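Local coordinates for putative acyl-[acyl-carrier-protein]--UDP-N-acetylglucosamine O-acyltransferase (Bacteroides fragilis, PDB 4R36) that probably transfers an acyl chain from acyl carrier protein to UDP-N-acetylglucosamine, at residues I142-I147 and I160-I165; A26-E31 and V38-F43; P86-F91 and R114-K119. All coordinates share one frame; numbering follows the deposited sequence.

Interaction 1 (I142-I147 and I160-I165)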
loop_
_atom_site.group_PDB
_atom_site.type_symbol
_atom_site.label_atom_id
_atom_site.label_comp_id
_atom_site.label_asym_id
_atom_site.label_seq_id
_atom_site.Cartn_x
_atom_site.Cartn_y
_atom_site.Cartn_z
ATOM N N ILE A 142 16.998 9.443 4.813
ATOM C CA ILE A 142 16.010 10.264 5.491
ATOM C C ILE A 142 16.714 11.030 6.576
ATOM O O ILE A 142 17.514 10.445 7.329
ATOM C CB ILE A 142 14.860 9.422 6.067
ATOM C CG1 ILE A 142 14.173 8.678 4.913
ATOM C CG2 ILE A 142 13.874 10.258 6.821
ATOM C CD1 ILE A 142 12.978 7.827 5.359
ATOM N N GLY A 143 16.425 12.329 6.670
ATOM C CA GLY A 143 16.990 13.173 7.753
ATOM C C GLY A 143 16.279 13.019 9.096
ATOM O O GLY A 143 16.057 11.867 9.572
ATOM N N ASN A 144 15.945 14.164 9.694
ATOM C CA ASN A 144 15.442 14.248 11.059
ATOM C C ASN A 144 14.151 14.939 11.088
ATOM O O ASN A 144 13.870 15.850 10.267
ATOM C CB ASN A 144 16.409 15.037 11.956
ATOM C CG ASN A 144 17.816 14.553 11.817
ATOM O OD1 ASN A 144 18.137 13.362 12.035
ATOM N ND2 ASN A 144 18.700 15.469 11.472
ATOM N N GLY A 145 13.317 14.542 12.029
ATOM C CA GLY A 145 12.082 15.288 12.248
ATOM C C GLY A 145 10.990 15.126 11.174
ATOM O O GLY A 145 10.078 15.937 11.115
ATOM N N CYS A 146 11.065 14.086 10.381
ATOM C CA CYS A 146 10.145 13.836 9.248
ATOM C C CYS A 146 8.980 12.973 9.683
ATOM O O CYS A 146 9.055 12.166 10.616
ATOM C CB CYS A 146 10.883 13.139 8.071
ATOM S SG CYS A 146 12.222 14.107 7.359
ATOM N N ILE A 147 7.872 13.146 9.010
ATOM C CA ILE A 147 6.725 12.269 9.151
ATOM C C ILE A 147 6.431 11.730 7.773
ATOM O O ILE A 147 6.275 12.542 6.795
ATOM C CB ILE A 147 5.518 13.088 9.642
ATOM C CG1 ILE A 147 5.811 13.685 11.048
ATOM C CG2 ILE A 147 4.308 12.202 9.658
ATOM C CD1 ILE A 147 4.706 14.585 11.574
ATOM N N ILE A 160 15.639 12.684 1.705
ATOM C CA ILE A 160 14.607 13.497 2.335
ATOM C C ILE A 160 15.335 14.376 3.372
ATOM O O ILE A 160 16.021 13.871 4.272
ATOM C CB ILE A 160 13.508 12.708 3.062
ATOM C CG1 ILE A 160 12.904 11.533 2.311
ATOM C CG2 ILE A 160 12.456 13.634 3.725
ATOM C CD1 ILE A 160 12.167 11.802 1.107
ATOM N N ASP A 161 15.166 15.678 3.208
ATOM C CA ASP A 161 15.765 16.677 4.115
ATOM C C ASP A 161 14.946 16.761 5.417
ATOM O O ASP A 161 13.837 16.256 5.503
ATOM C CB ASP A 161 15.851 18.060 3.471
ATOM C CG ASP A 161 16.815 18.144 2.303
ATOM O OD1 ASP A 161 17.364 17.126 1.786
ATOM O OD2 ASP A 161 16.998 19.291 1.773
ATOM N N ASP A 162 15.455 17.469 6.405
ATOM C CA ASP A 162 14.765 17.534 7.677
ATOM C C ASP A 162 13.383 18.152 7.643
ATOM O O ASP A 162 13.089 19.112 6.900
ATOM C CB ASP A 162 15.624 18.318 8.653
ATOM C CG ASP A 162 16.944 17.599 8.985
ATOM O OD1 ASP A 162 17.204 16.416 8.548
ATOM O OD2 ASP A 162 17.814 18.280 9.608
ATOM N N ASN A 163 12.545 17.696 8.535
ATOM C CA ASN A 163 11.245 18.316 8.802
ATOM C C ASN A 163 10.171 18.212 7.709
ATOM O O ASN A 163 9.269 19.018 7.652
ATOM C CB ASN A 163 11.375 19.777 9.276
ATOM C CG ASN A 163 12.433 19.963 10.331
ATOM O OD1 ASN A 163 13.398 20.686 10.150
ATOM N ND2 ASN A 163 12.277 19.248 11.393
ATOM N N ALA A 164 10.256 17.218 6.853
ATOM C CA ALA A 164 9.321 17.076 5.781
ATOM C C ALA A 164 8.118 16.307 6.301
ATOM O O ALA A 164 8.249 15.523 7.224
ATOM C CB ALA A 164 9.973 16.287 4.626
ATOM N N ILE A 165 6.960 16.589 5.743
ATOM C CA ILE A 165 5.761 15.847 5.996
ATOM C C ILE A 165 5.247 15.263 4.702
ATOM O O ILE A 165 4.911 15.984 3.776
ATOM C CB ILE A 165 4.667 16.671 6.673
ATOM C CG1 ILE A 165 5.191 17.145 8.028
ATOM C CG2 ILE A 165 3.418 15.816 6.850
ATOM C CD1 ILE A 165 4.211 17.982 8.797
HETATM O O HOH W 1 7.798 16.668 10.028
HETATM O O HOH W 2 10.012 18.133 12.554
#
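C146 and I160 meet on the tightly packed side of this contact. SG of C146 lies 3.7 Å from CG2 of I160. The cysteine torsion (chi1 -62°) sets SG beside its own backbone N and anti to the carbonyl carbon, which places it among I160 CG2, A164 CB and D161 O. I142 and I160 run side by side, pointing the same way, with their CG1 atoms in contact. M154 of strand 153-154 packs on both isoleucines.

The backbones pair in parallel around this apolar patch. G143 N donates to I160 O. N163 N donates to N144 O at 2.9 Å, and I147 N donates to A164 O at 3.0 Å. The two segments are the same corner of successive coils of a left-handed parallel beta helix, the fold of hexapeptide-repeat acyltransferases. I142 pairs with I160 before the corner, and I147 with I165 after it. G145 and N163 both turn with positive phi.

The outer side is polar and looser. D162 OD1 accepts a hydrogen bond from N144 N at 2.8 Å, met from above the carboxylate plane. N144 and D162 lie alongside each other, amide and carboxylate planes 47° apart. The bond from N144 ND2 to D162 OD2 is weak, at 3.5 Å. N144 OD1 is held by N126 of the preceding coil. Two waters donate to G145 O. One also donates to A164 O, and the other accepts from N163 ND2 at 2.8 Å. I147 and I165 are partly exposed, with CB of I147 4.4 Å from CG1 of I165. G145, C146 and I147 line a pocket that holds 2-(2-methoxyethoxy)ethanol, and L89 of a neighbouring subunit packs on I147.

Interaction 2 (A26-E31 and V38-F43)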
loop_
_atom_site.group_PDB
_atom_site.type_symbol
_atom_site.label_atom_id
_atom_site.label_comp_id
_atom_site.label_asym_id
_atom_site.label_seq_id
_atom_site.Cartn_x
_atom_site.Cartn_y
_atom_site.Cartn_z
ATOM N N ALA A 26 11.913 -14.421 22.137
ATOM C CA ALA A 26 12.652 -13.801 21.040
ATOM C C ALA A 26 13.774 -14.702 20.639
ATOM O O ALA A 26 14.273 -15.447 21.487
ATOM C CB ALA A 26 13.206 -12.458 21.496
ATOM N N TYR A 27 14.191 -14.632 19.384
ATOM C CA TYR A 27 15.395 -15.219 18.905
ATOM C C TYR A 27 16.407 -14.072 18.715
ATOM O O TYR A 27 16.174 -13.105 17.965
ATOM C CB TYR A 27 15.204 -16.036 17.630
ATOM C CG TYR A 27 16.558 -16.473 17.107
ATOM C CD1 TYR A 27 17.141 -17.664 17.518
ATOM C CD2 TYR A 27 17.316 -15.606 16.327
ATOM C CE1 TYR A 27 18.443 -18.008 17.096
ATOM C CE2 TYR A 27 18.576 -15.913 15.919
ATOM C CZ TYR A 27 19.147 -17.115 16.297
ATOM O OH TYR A 27 20.419 -17.426 15.868
ATOM N N ILE A 28 17.528 -14.157 19.434
ATOM C CA ILE A 28 18.608 -13.194 19.373
ATOM C C ILE A 28 19.920 -13.898 19.165
ATOM O O ILE A 28 20.340 -14.678 20.018
ATOM C CB ILE A 28 18.688 -12.340 20.614
ATOM C CG1 ILE A 28 17.313 -11.762 20.887
ATOM C CG2 ILE A 28 19.744 -11.259 20.466
ATOM C CD1 ILE A 28 17.224 -10.846 22.091
ATOM N N HIS A 29 20.546 -13.652 18.008
ATOM C CA HIS A 29 21.811 -14.260 17.730
ATOM C C HIS A 29 22.855 -13.818 18.762
ATOM O O HIS A 29 22.917 -12.649 19.115
ATOM C CB HIS A 29 22.254 -13.940 16.322
ATOM C CG HIS A 29 23.394 -14.786 15.840
ATOM N ND1 HIS A 29 24.685 -14.580 16.251
ATOM C CD2 HIS A 29 23.442 -15.780 14.930
ATOM C CE1 HIS A 29 25.485 -15.407 15.620
ATOM N NE2 HIS A 29 24.749 -16.169 14.838
ATOM N N PRO A 30 23.672 -14.783 19.257
ATOM C CA PRO A 30 24.593 -14.433 20.313
ATOM C C PRO A 30 25.564 -13.324 19.935
ATOM O O PRO A 30 26.002 -12.660 20.806
ATOM C CB PRO A 30 25.346 -15.786 20.646
ATOM C CG PRO A 30 24.947 -16.746 19.642
ATOM C CD PRO A 30 23.700 -16.235 18.929
ATOM N N GLU A 31 25.853 -13.100 18.658
ATOM C CA GLU A 31 26.748 -12.025 18.229
ATOM C C GLU A 31 26.120 -10.642 18.143
ATOM O O GLU A 31 26.824 -9.673 17.986
ATOM C CB GLU A 31 27.363 -12.367 16.865
ATOM C CG GLU A 31 28.413 -13.500 16.866
ATOM C CD GLU A 31 28.789 -13.949 15.445
ATOM O OE1 GLU A 31 28.688 -13.147 14.467
ATOM O OE2 GLU A 31 29.116 -15.127 15.266
ATOM N N VAL A 38 16.805 -2.203 26.920
ATOM C CA VAL A 38 16.169 -2.604 25.658
ATOM C C VAL A 38 15.114 -3.631 25.948
ATOM O O VAL A 38 15.376 -4.684 26.551
ATOM C CB VAL A 38 17.199 -3.145 24.641
ATOM C CG1 VAL A 38 16.534 -3.721 23.381
ATOM C CG2 VAL A 38 18.175 -2.043 24.244
ATOM N N GLU A 39 13.881 -3.321 25.564
ATOM C CA GLU A 39 12.776 -4.240 25.672
ATOM C C GLU A 39 12.546 -4.974 24.320
ATOM O O GLU A 39 12.399 -4.315 23.279
ATOM C CB GLU A 39 11.564 -3.468 26.083
ATOM C CG GLU A 39 10.332 -4.277 26.205
ATOM C CD GLU A 39 9.119 -3.411 26.536
ATOM O OE1 GLU A 39 9.263 -2.371 27.219
ATOM O OE2 GLU A 39 8.045 -3.775 26.085
ATOM N N ILE A 40 12.534 -6.308 24.359
ATOM C CA ILE A 40 12.362 -7.157 23.221
ATOM C C ILE A 40 11.244 -8.123 23.523
ATOM O O ILE A 40 11.292 -8.898 24.476
ATOM C CB ILE A 40 13.643 -7.831 22.803
ATOM C CG1 ILE A 40 14.703 -6.773 22.539
ATOM C CG2 ILE A 40 13.422 -8.732 21.620
ATOM C CD1 ILE A 40 16.074 -7.266 22.236
ATOM N N ALA A 41 10.204 -8.072 22.705
ATOM C CA ALA A 41 9.059 -8.882 22.818
ATOM C C ALA A 41 9.238 -10.294 22.219
ATOM O O ALA A 41 10.173 -10.547 21.531
ATOM C CB ALA A 41 7.851 -8.166 22.145
ATOM N N PRO A 42 8.268 -11.213 22.485
ATOM C CA PRO A 42 8.257 -12.549 21.867
ATOM C C PRO A 42 8.250 -12.456 20.346
ATOM O O PRO A 42 7.666 -11.514 19.766
ATOM C CB PRO A 42 6.943 -13.156 22.348
ATOM C CG PRO A 42 6.677 -12.439 23.641
ATOM C CD PRO A 42 7.174 -11.049 23.457
ATOM N N PHE A 43 8.914 -13.410 19.722
ATOM C CA PHE A 43 8.824 -13.633 18.290
ATOM C C PHE A 43 9.568 -12.567 17.492
ATOM O O PHE A 43 9.472 -12.556 16.311
ATOM C CB PHE A 43 7.330 -13.821 17.838
ATOM C CG PHE A 43 6.508 -14.675 18.822
ATOM C CD1 PHE A 43 7.004 -15.884 19.283
ATOM C CD2 PHE A 43 5.292 -14.247 19.296
ATOM C CE1 PHE A 43 6.246 -16.652 20.189
ATOM C CE2 PHE A 43 4.510 -14.997 20.151
ATOM C CZ PHE A 43 5.009 -16.204 20.620
#
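I28 and I40 share one side-chain shape. In each, CG1 is anti to the carbonyl carbon (chi1 -51° in I28 and -56° in I40) and the chain then runs out extended to CD1. The two side chains therefore reach toward each other and meet tip to tip, CD1 of I28 lying 3.8 Å from CD1 of I40. The same torsion in I40 sets CG2 anti to the backbone N. This second branch of I40, CG2, touches CB of A26 at 3.7 Å. The A26 methyl, CB, also lies 3.6 Å from A41 O.

No hydrogen bond joins the segments. Strands 27-28 and 39-40 belong to different sheets of the left-handed parallel beta helix, and each is the outermost strand of its sheet at the N-terminal end. The isoleucines thus meet across the interior of the prism rather than between neighbouring coils. I34 of strand 33-34, from the third sheet, touches both of them, and I22 packs on I28.

The rings of Y27 and F43 have other neighbours. Y27 meets the ring of Y45 in its own chain and F43 of another subunit. CB of P42 sits over the centre of one face of the F43 ring, 3.6 Å above its plane.

Interaction 3 (P86-F91 and R114-K119)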
loop_
_atom_site.group_PDB
_atom_site.type_symbol
_atom_site.label_atom_id
_atom_site.label_comp_id
_atom_site.label_asym_id
_atom_site.label_seq_id
_atom_site.Cartn_x
_atom_site.Cartn_y
_atom_site.Cartn_z
ATOM N N PRO A 86 18.647 -5.509 -0.516
ATOM C CA PRO A 86 17.991 -4.681 -1.477
ATOM C C PRO A 86 17.025 -5.442 -2.389
ATOM O O PRO A 86 17.239 -6.585 -2.744
ATOM C CB PRO A 86 19.148 -4.110 -2.310
ATOM C CG PRO A 86 20.331 -4.100 -1.395
ATOM C CD PRO A 86 20.102 -5.230 -0.428
ATOM N N GLN A 87 15.978 -4.770 -2.810
ATOM C CA GLN A 87 15.133 -5.261 -3.830
ATOM C C GLN A 87 15.763 -5.017 -5.234
ATOM O O GLN A 87 15.374 -5.608 -6.190
ATOM C CB GLN A 87 13.723 -4.660 -3.686
ATOM C CG GLN A 87 12.992 -5.097 -2.409
ATOM C CD GLN A 87 11.607 -4.521 -2.316
ATOM O OE1 GLN A 87 11.364 -3.380 -2.671
ATOM N NE2 GLN A 87 10.758 -5.238 -1.726
ATOM N N ASP A 88 16.813 -4.256 -5.314
ATOM C CA ASP A 88 17.605 -4.043 -6.554
ATOM C C ASP A 88 18.267 -5.321 -7.089
ATOM O O ASP A 88 19.132 -5.882 -6.447
ATOM C CB ASP A 88 18.673 -3.020 -6.179
ATOM C CG ASP A 88 19.454 -2.492 -7.358
ATOM O OD1 ASP A 88 19.259 -3.004 -8.497
ATOM O OD2 ASP A 88 20.247 -1.581 -7.113
ATOM N N LEU A 89 17.914 -5.730 -8.294
ATOM C CA LEU A 89 18.540 -6.879 -8.897
ATOM C C LEU A 89 20.006 -6.659 -9.234
ATOM O O LEU A 89 20.688 -7.613 -9.536
ATOM C CB LEU A 89 17.785 -7.334 -10.129
ATOM C CG LEU A 89 16.391 -7.849 -9.705
ATOM C CD1 LEU A 89 15.477 -7.997 -10.899
ATOM C CD2 LEU A 89 16.474 -9.171 -8.901
ATOM N N LYS A 90 20.494 -5.419 -9.171
ATOM C CA LYS A 90 21.937 -5.189 -9.286
ATOM C C LYS A 90 22.729 -5.603 -8.049
ATOM O O LYS A 90 23.964 -5.705 -8.094
ATOM C CB LYS A 90 22.225 -3.742 -9.635
ATOM C CG LYS A 90 21.686 -3.343 -11.003
ATOM C CD LYS A 90 22.136 -1.949 -11.411
ATOM C CE LYS A 90 21.785 -0.867 -10.405
ATOM N NZ LYS A 90 20.306 -0.773 -10.158
ATOM N N PHE A 91 22.037 -5.878 -6.938
ATOM C CA PHE A 91 22.698 -6.317 -5.726
ATOM C C PHE A 91 23.359 -7.663 -5.976
ATOM O O PHE A 91 22.723 -8.541 -6.508
ATOM C CB PHE A 91 21.692 -6.437 -4.584
ATOM C CG PHE A 91 22.248 -6.922 -3.310
ATOM C CD1 PHE A 91 23.020 -6.097 -2.527
ATOM C CD2 PHE A 91 21.914 -8.211 -2.833
ATOM C CE1 PHE A 91 23.541 -6.562 -1.310
ATOM C CE2 PHE A 91 22.411 -8.657 -1.614
ATOM C CZ PHE A 91 23.215 -7.811 -0.829
ATOM N N ARG A 114 18.760 -2.773 3.595
ATOM C CA ARG A 114 20.124 -2.353 3.567
ATOM C C ARG A 114 20.597 -1.906 2.213
ATOM O O ARG A 114 19.903 -2.053 1.167
ATOM C CB ARG A 114 21.053 -3.436 4.167
ATOM C CG ARG A 114 21.230 -4.756 3.432
ATOM C CD ARG A 114 22.114 -5.614 4.364
ATOM N NE ARG A 114 22.415 -6.974 3.915
ATOM C CZ ARG A 114 23.492 -7.367 3.221
ATOM N NH1 ARG A 114 24.349 -6.524 2.740
ATOM N NH2 ARG A 114 23.664 -8.652 2.941
ATOM N N GLY A 115 21.786 -1.346 2.194
ATOM C CA GLY A 115 22.314 -0.680 0.983
ATOM C C GLY A 115 22.875 -1.608 -0.123
ATOM O O GLY A 115 22.910 -2.828 0.025
ATOM N N THR A 116 23.319 -0.988 -1.215
ATOM C CA THR A 116 24.020 -1.675 -2.304
ATOM C C THR A 116 25.412 -1.016 -2.453
ATOM O O THR A 116 25.705 -0.014 -1.806
ATOM C CB THR A 116 23.318 -1.532 -3.648
ATOM O OG1 THR A 116 23.361 -0.159 -4.097
ATOM C CG2 THR A 116 21.922 -2.044 -3.602
ATOM N N ALA A 117 26.219 -1.515 -3.384
ATOM C CA ALA A 117 27.519 -0.907 -3.686
ATOM C C ALA A 117 27.407 0.529 -4.166
ATOM O O ALA A 117 28.367 1.263 -4.160
ATOM C CB ALA A 117 28.233 -1.725 -4.749
ATOM N N ALA A 118 26.250 0.934 -4.651
ATOM C CA ALA A 118 26.051 2.343 -5.059
ATOM C C ALA A 118 26.348 3.356 -3.968
ATOM O O ALA A 118 26.649 4.503 -4.284
ATOM C CB ALA A 118 24.585 2.556 -5.566
ATOM N N LYS A 119 26.141 2.970 -2.716
ATOM C CA LYS A 119 26.457 3.762 -1.561
ATOM C C LYS A 119 26.904 2.849 -0.411
ATOM O O LYS A 119 28.025 2.964 0.072
ATOM C CB LYS A 119 25.266 4.648 -1.097
ATOM C CG LYS A 119 25.652 5.564 0.055
ATOM C CD LYS A 119 24.535 6.473 0.545
ATOM C CE LYS A 119 24.973 7.226 1.773
ATOM N NZ LYS A 119 23.955 8.187 2.291
HETATM O O HOH W 3 22.596 -0.314 -6.744
#
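This contact joins two loops beside the UDP-N-acetylglucosamine site. L89 and K90 bind the nucleotide sugar in another structure of this protein, and the side chain of D88 lies about 3 Å from that of H138, a further residue of that site. P86 and T116 form the centre of the contact. CG of P86 lies 3.4 Å from CG2 of T116 and 3.2 Å from G115 O. It also touches R114 O.

F91 has CG anti to the backbone N (chi1 178°), and its ring folds back over the proline. CD of P86 sits over the centre of one ring face, 3.7 Å above the plane. At the edge of this ring is NH2 of R114, 3.9 Å from CZ of F91. The ring and guanidinium planes are 85° apart, and F91 CZ comes over one face of the guanidinium. NH1 of R114 is hydrogen-bonded to S96 OG and E94 O.

D88 and T116 cross at about a right angle. A water bridges them, donating to D88 OD2 at 2.7 Å and to T116 OG1. T116 OG1 is also hydrogen-bonded to D139 OD2. D88 OD1 accepts from two groups of K90 on opposite faces of its plane. K90 N reaches D88 OD1 from above the carboxylate plane, at 2.8 Å. K90 NZ forms a salt bridge with D88 OD1 on the syn side, at 3.0 Å. This double grip would limit rotation of the carboxylate.

The bond from K90 N to D88 OD1 makes an Asx turn, and that from A118 N to T116 OG1 makes an ST turn. Each lies on the first residues of a type I beta turn, D88-F91 in one loop and T116-K119 in the other.

Along the chain, interaction 2 comes first, then interaction 3, then interaction 1, each closing before the next opens. All three belong to one left-handed beta helix. Interaction 2 lies at its N-terminal end and joins two sheets across the interior. Interaction 1 stacks two successive coils near the centre of the chain. Interaction 3 pairs two loops that leave the coils. No two contacts touch. The centres of interactions 1 and 2 are about 29 Å apart. Those of interactions 2 and 3 are about 27 Å apart, and those of interactions 1 and 3 about 23 Å. Interactions 1 and 3 come together across a subunit boundary of the trimer: the loop 86-91 meets the strand that follows the corner of interaction 1 in another subunit.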